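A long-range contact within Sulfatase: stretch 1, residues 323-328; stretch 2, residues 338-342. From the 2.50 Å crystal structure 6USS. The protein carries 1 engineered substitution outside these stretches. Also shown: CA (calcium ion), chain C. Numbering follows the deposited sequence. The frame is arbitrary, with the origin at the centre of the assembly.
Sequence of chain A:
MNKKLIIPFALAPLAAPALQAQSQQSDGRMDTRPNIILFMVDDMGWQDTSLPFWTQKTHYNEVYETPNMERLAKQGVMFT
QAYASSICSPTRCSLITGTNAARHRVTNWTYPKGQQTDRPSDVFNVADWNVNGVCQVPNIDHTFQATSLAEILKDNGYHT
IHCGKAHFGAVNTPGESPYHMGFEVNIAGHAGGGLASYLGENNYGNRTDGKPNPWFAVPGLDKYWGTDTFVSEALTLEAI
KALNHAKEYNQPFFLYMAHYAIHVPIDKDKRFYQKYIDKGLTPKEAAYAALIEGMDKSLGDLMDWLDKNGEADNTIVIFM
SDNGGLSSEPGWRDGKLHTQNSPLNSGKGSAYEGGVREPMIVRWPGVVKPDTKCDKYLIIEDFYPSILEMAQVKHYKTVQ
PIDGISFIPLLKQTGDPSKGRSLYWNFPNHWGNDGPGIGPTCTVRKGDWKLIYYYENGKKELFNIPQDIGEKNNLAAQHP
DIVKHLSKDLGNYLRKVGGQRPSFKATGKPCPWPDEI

Stretch 1, residues 323-328: NGGLSS
Stretch 2, residues 338-342: HTQNS

Two irregular segments of one chain meet here, 323-328 and 338-342. Neither contains regular helix or strand. They run roughly antiparallel, with end-to-end directions 157° apart. The register is set by two CA pairs: S327 CA lies 4.7 Å from H338 CA, and G325 CA lies 6.5 Å from N341 CA. The contact is small, burying 276 Å² in total. S327, N341 and H338 cover the most surface.

From G324 to L326 the first stretch is extended, with phi near -70° and psi falling from 161° to 115°. S327 (-123/15) and S328 (-93/-15) break this run. In the second stretch, H338 has positive phi (71/18). A type I beta turn follows from T339 to S342, closed by S342 N to T339 O at 3.0 Å. Q340 (-76/1) and N341 (-116/24) occupy its central positions, and both direct CB toward the first stretch.

S327 is buried and its CB points toward the second stretch, with chi1 p at 47°. Its small side chain fits close to Q340: S327 CB is 3.1 Å from Q340 OE1. Q340 bends to reach this place, with chi1 m (-77°), chi2 p (76°) and chi3 9°. The same OE1 of Q340 accepts a weak hydrogen bond from T339 N at 3.1 Å, so the side chain folds back on its own stretch.

H338 joins S327 through the backbone. H338 N donates a weak hydrogen bond to S327 O at 3.0 Å, and H338 CA makes a CA-H...O contact with S327 O at 3.3 Å. The H338 CB points sideways; chi1 is m (-51°) and chi2 is -69°. One water links the side chains, 2.8 Å from S327 OG and 2.7 Å from H338 ND1. H338 CE1 also approaches S328 CA at 4.1 Å.

N341 secures the other end. Its chi1 is m (-56°) and chi2 is -75°, which brings the amide to the backbone of G325. N341 ND2 donates to G325 O at 3.2 Å with a nearly straight angle of 168°. G325 N donates a weak, more bent hydrogen bond to N341 OD1, also 3.2 Å. An asparagine suits this place because one amide supplies both donor and acceptor. Glycine suits position 325 because an ideal CB there would sit 2.9 Å from N341 OD1, a clash.

L326, with chi1 t and chi2 p, turns its CB away from the contact. N323 makes no contact with the second stretch; its side chain lies at the calcium ion.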

# COMPACT_ATOMS: atom_id res chain seq x y z
N ASN A 323 -5.58 -21.50 14.59
CA ASN A 323 -5.50 -22.96 14.73
C ASN A 323 -5.41 -23.30 16.21
O ASN A 323 -5.39 -22.42 17.08
CB ASN A 323 -4.33 -23.57 13.95
CG ASN A 323 -2.99 -22.95 14.31
OD1 ASN A 323 -2.52 -23.10 15.45
ND2 ASN A 323 -2.37 -22.27 13.35
N GLY A 324 -5.37 -24.61 16.51
CA GLY A 324 -5.36 -25.06 17.89
C GLY A 324 -4.07 -24.75 18.62
O GLY A 324 -3.02 -24.48 18.03
N GLY A 325 -4.14 -24.79 19.94
CA GLY A 325 -2.95 -24.55 20.74
C GLY A 325 -1.91 -25.63 20.51
O GLY A 325 -2.22 -26.77 20.15
N LEU A 326 -0.65 -25.27 20.72
CA LEU A 326 0.45 -26.22 20.57
C LEU A 326 0.42 -27.23 21.71
O LEU A 326 0.62 -26.87 22.88
CB LEU A 326 1.79 -25.48 20.53
CG LEU A 326 3.06 -26.31 20.43
CD1 LEU A 326 3.12 -26.98 19.09
CD2 LEU A 326 4.26 -25.43 20.63
N SER A 327 0.17 -28.50 21.38
CA SER A 327 0.13 -29.56 22.37
C SER A 327 1.11 -30.69 22.06
O SER A 327 1.00 -31.77 22.67
CB SER A 327 -1.29 -30.12 22.50
OG SER A 327 -1.84 -30.36 21.22
N SER A 328 2.07 -30.46 21.16
CA SER A 328 3.04 -31.45 20.72
C SER A 328 4.34 -31.42 21.51
O SER A 328 5.14 -32.35 21.37
CB SER A 328 3.46 -31.20 19.27
OG SER A 328 2.40 -30.79 18.46
N HIS A 338 -0.41 -33.73 24.46
CA HIS A 338 -1.48 -33.80 23.46
C HIS A 338 -2.86 -33.61 24.08
O HIS A 338 -3.87 -33.98 23.47
CB HIS A 338 -1.48 -35.11 22.67
CG HIS A 338 -0.15 -35.45 22.07
ND1 HIS A 338 0.40 -34.73 21.03
CD2 HIS A 338 0.73 -36.44 22.36
CE1 HIS A 338 1.57 -35.26 20.71
NE2 HIS A 338 1.79 -36.30 21.49
N THR A 339 -2.95 -33.04 25.29
CA THR A 339 -4.24 -32.76 25.91
C THR A 339 -4.42 -31.29 26.28
O THR A 339 -5.34 -30.96 27.03
CB THR A 339 -4.46 -33.63 27.15
OG1 THR A 339 -3.54 -33.24 28.18
CG2 THR A 339 -4.27 -35.12 26.81
N GLN A 340 -3.57 -30.40 25.78
CA GLN A 340 -3.60 -29.01 26.22
C GLN A 340 -4.76 -28.21 25.63
O GLN A 340 -4.86 -27.01 25.91
CB GLN A 340 -2.27 -28.33 25.88
CG GLN A 340 -1.12 -28.68 26.80
CD GLN A 340 -0.54 -30.07 26.53
OE1 GLN A 340 -0.89 -30.73 25.54
NE2 GLN A 340 0.33 -30.54 27.43
N ASN A 341 -5.62 -28.82 24.81
CA ASN A 341 -6.88 -28.20 24.39
C ASN A 341 -8.07 -29.00 24.91
O ASN A 341 -9.17 -28.95 24.34
CB ASN A 341 -6.93 -28.05 22.87
CG ASN A 341 -5.75 -27.26 22.32
OD1 ASN A 341 -5.69 -26.03 22.46
ND2 ASN A 341 -4.80 -27.97 21.71
N SER A 342 -7.86 -29.75 25.99
CA SER A 342 -8.90 -30.59 26.54
C SER A 342 -10.15 -29.77 26.82
O SER A 342 -10.04 -28.63 27.30
CB SER A 342 -8.42 -31.25 27.84
OG SER A 342 -9.53 -31.50 28.67
CA CA C . -0.93 -20.31 13.83
O HOH W 1 -0.81 -32.57 19.92